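PCP domain (Thermobifida fusca, PDB 7KW3) probably carries the growing peptide or an activated amino acid, tethered as a thioester to a phosphopantetheine arm, between the catalytic domains of a non-ribosomal peptide synthetase. Local coordinates at residues A[62-67]-A[71-76]; A[40-45]-A[56-61]. All coordinates share one frame; numbering follows the deposited sequence.

Overall arrangement
Both contacts use helix 58-63 and lie next to each other, their centres about 10 Å apart. Contact 2 sets the start of that helix against helix 39-51 and is the buried one, made of methyl and methine carbons with no hydrogen bond across it. Contact 1 takes up the far end, where the chain turns out of helix 58-63 and into helix 67-73; it is partly buried and smaller. Direct packing connects the two: Phe62 CE2 lies 3.8 Å from Thr42 CG2, and Ala74 CB is 3.7 Å from Ile56 CG2. Contact 2 is purely aliphatic apart from the threonine, whereas contact 1 sets an imidazole against valine methyls and adds a backbone hydrogen bond.

Contact 1: A[62-67]-A[71-76]; sequences FRHPVV and AAVAQP
The imidazole of His64 and the isopropyl group of Val73 meet across the turn that joins the last two helices of the PCP helical bundle, 58-63 and 67-73. His64 is the first residue beyond helix 58-63 to leave helical angles, and its ring is met obliquely by the valine, with CD2 of His64 3.9 Å from CG1 of Val73. CD2 sits against both valine methyls, CG2 being 4.0 Å away, and NE2 of His64 against CG1 alone. The bond to CB already points at helix 67-73, and chi1 of -52°, with CG beside the backbone N, keeps the ring on that side. CG of Arg63 lies over one face of the ring, 3.2 Å from its plane and nearer the edge than the centre. Val66 occupies the N-cap position of helix 67-73. The CB of Val67 points away from 71-76, and its side chain packs on Cys14 and Tyr17 of helix 8-21. Its backbone nonetheless completes the contact through the first helical turn: Ala71 N donates to Val67 O over 2.8 Å, with an N-H...O angle of 162°, and the methyl CB of Ala71 lies 3.5 Å from that same oxygen.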
loop_
_atom_site.group_PDB
_atom_site.type_symbol
_atom_site.label_atom_id
_atom_site.label_comp_id
_atom_site.label_asym_id
_atom_site.label_seq_id
_atom_site.Cartn_x
_atom_site.Cartn_y
_atom_site.Cartn_z
ATOM N N PHE A 62 -5.676 7.884 -1.381
ATOM C CA PHE A 62 -6.679 8.325 -2.342
ATOM C C PHE A 62 -6.034 9.019 -3.534
ATOM O O PHE A 62 -6.493 8.858 -4.670
ATOM C CB PHE A 62 -7.710 9.227 -1.653
ATOM C CG PHE A 62 -8.724 8.460 -0.834
ATOM C CD1 PHE A 62 -9.900 7.989 -1.413
ATOM C CD2 PHE A 62 -8.492 8.187 0.502
ATOM C CE1 PHE A 62 -10.833 7.272 -0.666
ATOM C CE2 PHE A 62 -9.404 7.480 1.250
ATOM C CZ PHE A 62 -10.583 7.015 0.666
ATOM N N ARG A 63 -4.947 9.750 -3.306
ATOM C CA ARG A 63 -4.291 10.462 -4.394
ATOM C C ARG A 63 -3.335 9.560 -5.188
ATOM O O ARG A 63 -3.148 9.777 -6.388
ATOM C CB ARG A 63 -3.575 11.693 -3.819
ATOM C CG ARG A 63 -2.534 12.316 -4.712
ATOM C CD ARG A 63 -3.025 13.535 -5.478
ATOM N NE ARG A 63 -2.109 13.816 -6.585
ATOM C CZ ARG A 63 -2.152 14.898 -7.353
ATOM N NH1 ARG A 63 -3.072 15.835 -7.144
ATOM N NH2 ARG A 63 -1.267 15.041 -8.332
ATOM N N HIS A 64 -2.751 8.532 -4.569
ATOM C CA HIS A 64 -1.781 7.656 -5.237
ATOM C C HIS A 64 -2.118 6.200 -4.954
ATOM O O HIS A 64 -1.406 5.525 -4.207
ATOM C CB HIS A 64 -0.354 7.954 -4.776
ATOM C CG HIS A 64 0.018 9.396 -4.878
ATOM N ND1 HIS A 64 0.156 10.044 -6.087
ATOM C CD2 HIS A 64 0.282 10.318 -3.922
ATOM C CE1 HIS A 64 0.490 11.304 -5.872
ATOM N NE2 HIS A 64 0.579 11.494 -4.568
ATOM N N PRO A 65 -3.205 5.686 -5.529
ATOM C CA PRO A 65 -3.658 4.336 -5.146
ATOM C C PRO A 65 -2.796 3.204 -5.699
ATOM O O PRO A 65 -2.933 2.067 -5.225
ATOM C CB PRO A 65 -5.092 4.274 -5.689
ATOM C CG PRO A 65 -5.127 5.292 -6.798
ATOM C CD PRO A 65 -4.157 6.378 -6.418
ATOM N N VAL A 66 -1.913 3.464 -6.655
ATOM C CA VAL A 66 -1.026 2.427 -7.170
ATOM C C VAL A 66 0.157 2.261 -6.219
ATOM O O VAL A 66 0.772 3.251 -5.805
ATOM C CB VAL A 66 -0.556 2.771 -8.590
ATOM C CG1 VAL A 66 0.425 1.727 -9.088
ATOM C CG2 VAL A 66 -1.758 2.866 -9.531
ATOM N N VAL A 67 0.479 0.998 -5.891
ATOM C CA VAL A 67 1.537 0.670 -4.927
ATOM C C VAL A 67 2.801 1.485 -5.203
ATOM O O VAL A 67 3.321 2.175 -4.319
ATOM C CB VAL A 67 1.844 -0.843 -4.949
ATOM C CG1 VAL A 67 3.086 -1.164 -4.121
ATOM C CG2 VAL A 67 0.654 -1.670 -4.446
ATOM N N ALA A 71 4.423 4.139 -2.681
ATOM C CA ALA A 71 5.745 3.944 -2.096
ATOM C C ALA A 71 6.615 5.175 -2.279
ATOM O O ALA A 71 7.447 5.480 -1.419
ATOM C CB ALA A 71 6.417 2.715 -2.711
ATOM N N ALA A 72 6.420 5.909 -3.379
ATOM C CA ALA A 72 7.269 7.060 -3.661
ATOM C C ALA A 72 6.988 8.242 -2.729
ATOM O O ALA A 72 7.885 9.066 -2.507
ATOM C CB ALA A 72 7.109 7.488 -5.123
ATOM N N VAL A 73 5.764 8.369 -2.193
ATOM C CA VAL A 73 5.490 9.440 -1.227
ATOM C C VAL A 73 5.614 8.998 0.226
ATOM O O VAL A 73 5.593 9.862 1.120
ATOM C CB VAL A 73 4.099 10.082 -1.424
ATOM C CG1 VAL A 73 4.015 10.768 -2.778
ATOM C CG2 VAL A 73 3.000 9.055 -1.253
ATOM N N ALA A 74 5.740 7.701 0.496
ATOM C CA ALA A 74 5.898 7.242 1.865
ATOM C C ALA A 74 7.187 7.784 2.474
ATOM O O ALA A 74 8.146 8.129 1.778
ATOM C CB ALA A 74 5.903 5.713 1.928
ATOM N N GLN A 75 7.188 7.884 3.796
ATOM C CA GLN A 75 8.423 8.130 4.502
ATOM C C GLN A 75 8.752 6.923 5.366
ATOM O O GLN A 75 7.844 6.265 5.883
ATOM C CB GLN A 75 8.350 9.389 5.394
ATOM C CG GLN A 75 8.122 10.671 4.651
ATOM C CD GLN A 75 9.326 11.112 3.839
ATOM O OE1 GLN A 75 10.343 10.432 3.801
ATOM N NE2 GLN A 75 9.209 12.260 3.184
ATOM N N PRO A 76 10.024 6.575 5.502
ATOM C CA PRO A 76 10.388 5.543 6.479
ATOM C C PRO A 76 9.965 5.992 7.865
ATOM O O PRO A 76 10.032 7.179 8.196
ATOM C CB PRO A 76 11.915 5.449 6.358
ATOM C CG PRO A 76 12.331 6.743 5.698
ATOM C CD PRO A 76 11.187 7.153 4.817
#

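Contact 2: A[40-45]-A[56-61]; sequences VLTLRL and ISARHV
Thr42 and Leu45 meet Val61 through branches placed by their first torsions. In Thr42 chi1 is -65°, which sets methyl CG2 anti to the backbone N, on a side chain whose CB already points at 56-61; in Leu45 chi1 is 162°, and CG, likewise anti to the backbone N, brings CD2 to the valine. The side chains of Thr42 and Val61 run past each other in opposite directions, so CG2 of Thr42 comes alongside the valine, 3.9 Å from its CB. The same methyl is also 3.9 Å from CB of Ala58, and thus rests against two residues nearly one helical turn apart. Thr42 OG1 takes no hydrogen bond across the contact; its polar partner is the carbonyl oxygen of Asp38, one turn earlier in the chain.

In the four-helix fold of carrier proteins, this is where helix 39-51 meets the short helix 58-63. Ser39, at the start of the former, is probably the serine that takes the phosphopantetheine arm, as in related carrier proteins. Leu45, one turn beyond Thr42, meets Val61 tip to tip, its CD2 3.6 Å from CG2 and 3.9 Å from CG1. Ile56 reaches the same leucine from the loop before the helix, crossing it at about a right angle, with CD1 4.2 Å from CG of Leu45. Val16 and Tyr17 of helix 8-21 also touch Leu45, while Leu70 of helix 67-73 packs on Ile56 and Val61, so side chains of both those helices close round the pair as well. A capping box secures the start of helix 58-63: His60 N donates to Ser57 OG over 2.9 Å, and Ser57 N donates to His60 ND1 over 3.0 Å from 39° out of the imidazole plane.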
loop_
_atom_site.group_PDB
_atom_site.type_symbol
_atom_site.label_atom_id
_atom_site.label_comp_id
_atom_site.label_asym_id
_atom_site.label_seq_id
_atom_site.Cartn_x
_atom_site.Cartn_y
_atom_site.Cartn_z
ATOM N N VAL A 40 -12.802 2.153 4.917
ATOM C CA VAL A 40 -12.417 1.236 5.985
ATOM C C VAL A 40 -11.066 0.603 5.675
ATOM O O VAL A 40 -10.159 0.570 6.516
ATOM C CB VAL A 40 -13.492 0.152 6.186
ATOM C CG1 VAL A 40 -13.073 -0.770 7.304
ATOM C CG2 VAL A 40 -14.873 0.766 6.463
ATOM N N LEU A 41 -10.919 0.075 4.465
ATOM C CA LEU A 41 -9.685 -0.624 4.141
ATOM C C LEU A 41 -8.510 0.339 4.021
ATOM O O LEU A 41 -7.364 -0.060 4.267
ATOM C CB LEU A 41 -9.872 -1.432 2.863
ATOM C CG LEU A 41 -10.951 -2.508 3.002
ATOM C CD1 LEU A 41 -11.110 -3.276 1.703
ATOM C CD2 LEU A 41 -10.622 -3.457 4.149
ATOM N N THR A 42 -8.776 1.598 3.655
ATOM C CA THR A 42 -7.718 2.605 3.608
ATOM C C THR A 42 -7.175 2.868 5.004
ATOM O O THR A 42 -5.955 2.902 5.216
ATOM C CB THR A 42 -8.248 3.902 2.984
ATOM O OG1 THR A 42 -8.593 3.682 1.616
ATOM C CG2 THR A 42 -7.203 5.007 3.046
ATOM N N LEU A 43 -8.077 3.052 5.970
ATOM C CA LEU A 43 -7.681 3.185 7.365
ATOM C C LEU A 43 -6.762 2.040 7.777
ATOM O O LEU A 43 -5.713 2.260 8.389
ATOM C CB LEU A 43 -8.926 3.231 8.256
ATOM C CG LEU A 43 -8.682 3.624 9.715
ATOM C CD1 LEU A 43 -8.209 5.056 9.772
ATOM C CD2 LEU A 43 -9.920 3.472 10.564
ATOM N N ARG A 44 -7.132 0.807 7.424
ATOM C CA ARG A 44 -6.322 -0.343 7.816
ATOM C C ARG A 44 -4.976 -0.342 7.113
ATOM O O ARG A 44 -3.953 -0.670 7.726
ATOM C CB ARG A 44 -7.071 -1.641 7.527
ATOM C CG ARG A 44 -8.264 -1.814 8.414
ATOM C CD ARG A 44 -9.092 -3.004 7.993
ATOM N NE ARG A 44 -10.361 -2.996 8.693
ATOM C CZ ARG A 44 -11.333 -3.875 8.480
ATOM N NH1 ARG A 44 -11.173 -4.829 7.578
ATOM N NH2 ARG A 44 -12.468 -3.793 9.163
ATOM N N LEU A 45 -4.964 0.001 5.822
ATOM C CA LEU A 45 -3.714 0.087 5.076
ATOM C C LEU A 45 -2.745 1.067 5.731
ATOM O O LEU A 45 -1.555 0.770 5.866
ATOM C CB LEU A 45 -4.007 0.493 3.628
ATOM C CG LEU A 45 -2.901 1.049 2.730
ATOM C CD1 LEU A 45 -1.767 0.048 2.567
ATOM C CD2 LEU A 45 -3.465 1.409 1.368
ATOM N N ILE A 56 2.390 6.661 5.773
ATOM C CA ILE A 56 1.545 7.263 4.751
ATOM C C ILE A 56 0.293 7.808 5.419
ATOM O O ILE A 56 -0.019 7.489 6.569
ATOM C CB ILE A 56 1.148 6.271 3.641
ATOM C CG1 ILE A 56 0.568 5.002 4.261
ATOM C CG2 ILE A 56 2.340 5.974 2.742
ATOM C CD1 ILE A 56 -0.003 4.024 3.258
ATOM N N SER A 57 -0.430 8.639 4.674
ATOM C CA SER A 57 -1.740 9.127 5.080
ATOM C C SER A 57 -2.837 8.547 4.193
ATOM O O SER A 57 -2.596 8.082 3.072
ATOM C CB SER A 57 -1.805 10.651 5.012
ATOM O OG SER A 57 -1.863 11.067 3.654
ATOM N N ALA A 58 -4.068 8.614 4.710
ATOM C CA ALA A 58 -5.231 8.282 3.898
ATOM C C ALA A 58 -5.271 9.123 2.629
ATOM O O ALA A 58 -5.605 8.615 1.556
ATOM C CB ALA A 58 -6.517 8.477 4.711
ATOM N N ARG A 59 -4.949 10.421 2.735
ATOM C CA ARG A 59 -4.914 11.274 1.551
ATOM C C ARG A 59 -3.902 10.767 0.525
ATOM O O ARG A 59 -4.146 10.846 -0.684
ATOM C CB ARG A 59 -4.615 12.728 1.939
ATOM C CG ARG A 59 -5.874 13.509 2.260
ATOM C CD ARG A 59 -5.641 14.984 2.483
ATOM N NE ARG A 59 -6.892 15.609 2.893
ATOM C CZ ARG A 59 -7.342 15.634 4.145
ATOM N NH1 ARG A 59 -6.629 15.084 5.122
ATOM N NH2 ARG A 59 -8.501 16.223 4.423
ATOM N N HIS A 60 -2.764 10.242 0.984
ATOM C CA HIS A 60 -1.805 9.636 0.061
ATOM C C HIS A 60 -2.435 8.485 -0.712
ATOM O O HIS A 60 -2.247 8.361 -1.930
ATOM C CB HIS A 60 -0.569 9.144 0.823
ATOM C CG HIS A 60 0.272 10.244 1.386
ATOM N ND1 HIS A 60 1.030 10.089 2.526
ATOM C CD2 HIS A 60 0.482 11.513 0.961
ATOM C CE1 HIS A 60 1.675 11.215 2.778
ATOM N NE2 HIS A 60 1.359 12.096 1.845
ATOM N N VAL A 61 -3.193 7.631 -0.021
ATOM C CA VAL A 61 -3.796 6.480 -0.680
ATOM C C VAL A 61 -4.806 6.928 -1.731
ATOM O O VAL A 61 -4.797 6.438 -2.867
ATOM C CB VAL A 61 -4.433 5.550 0.364
ATOM C CG1 VAL A 61 -5.197 4.410 -0.318
ATOM C CG2 VAL A 61 -3.346 5.028 1.313
#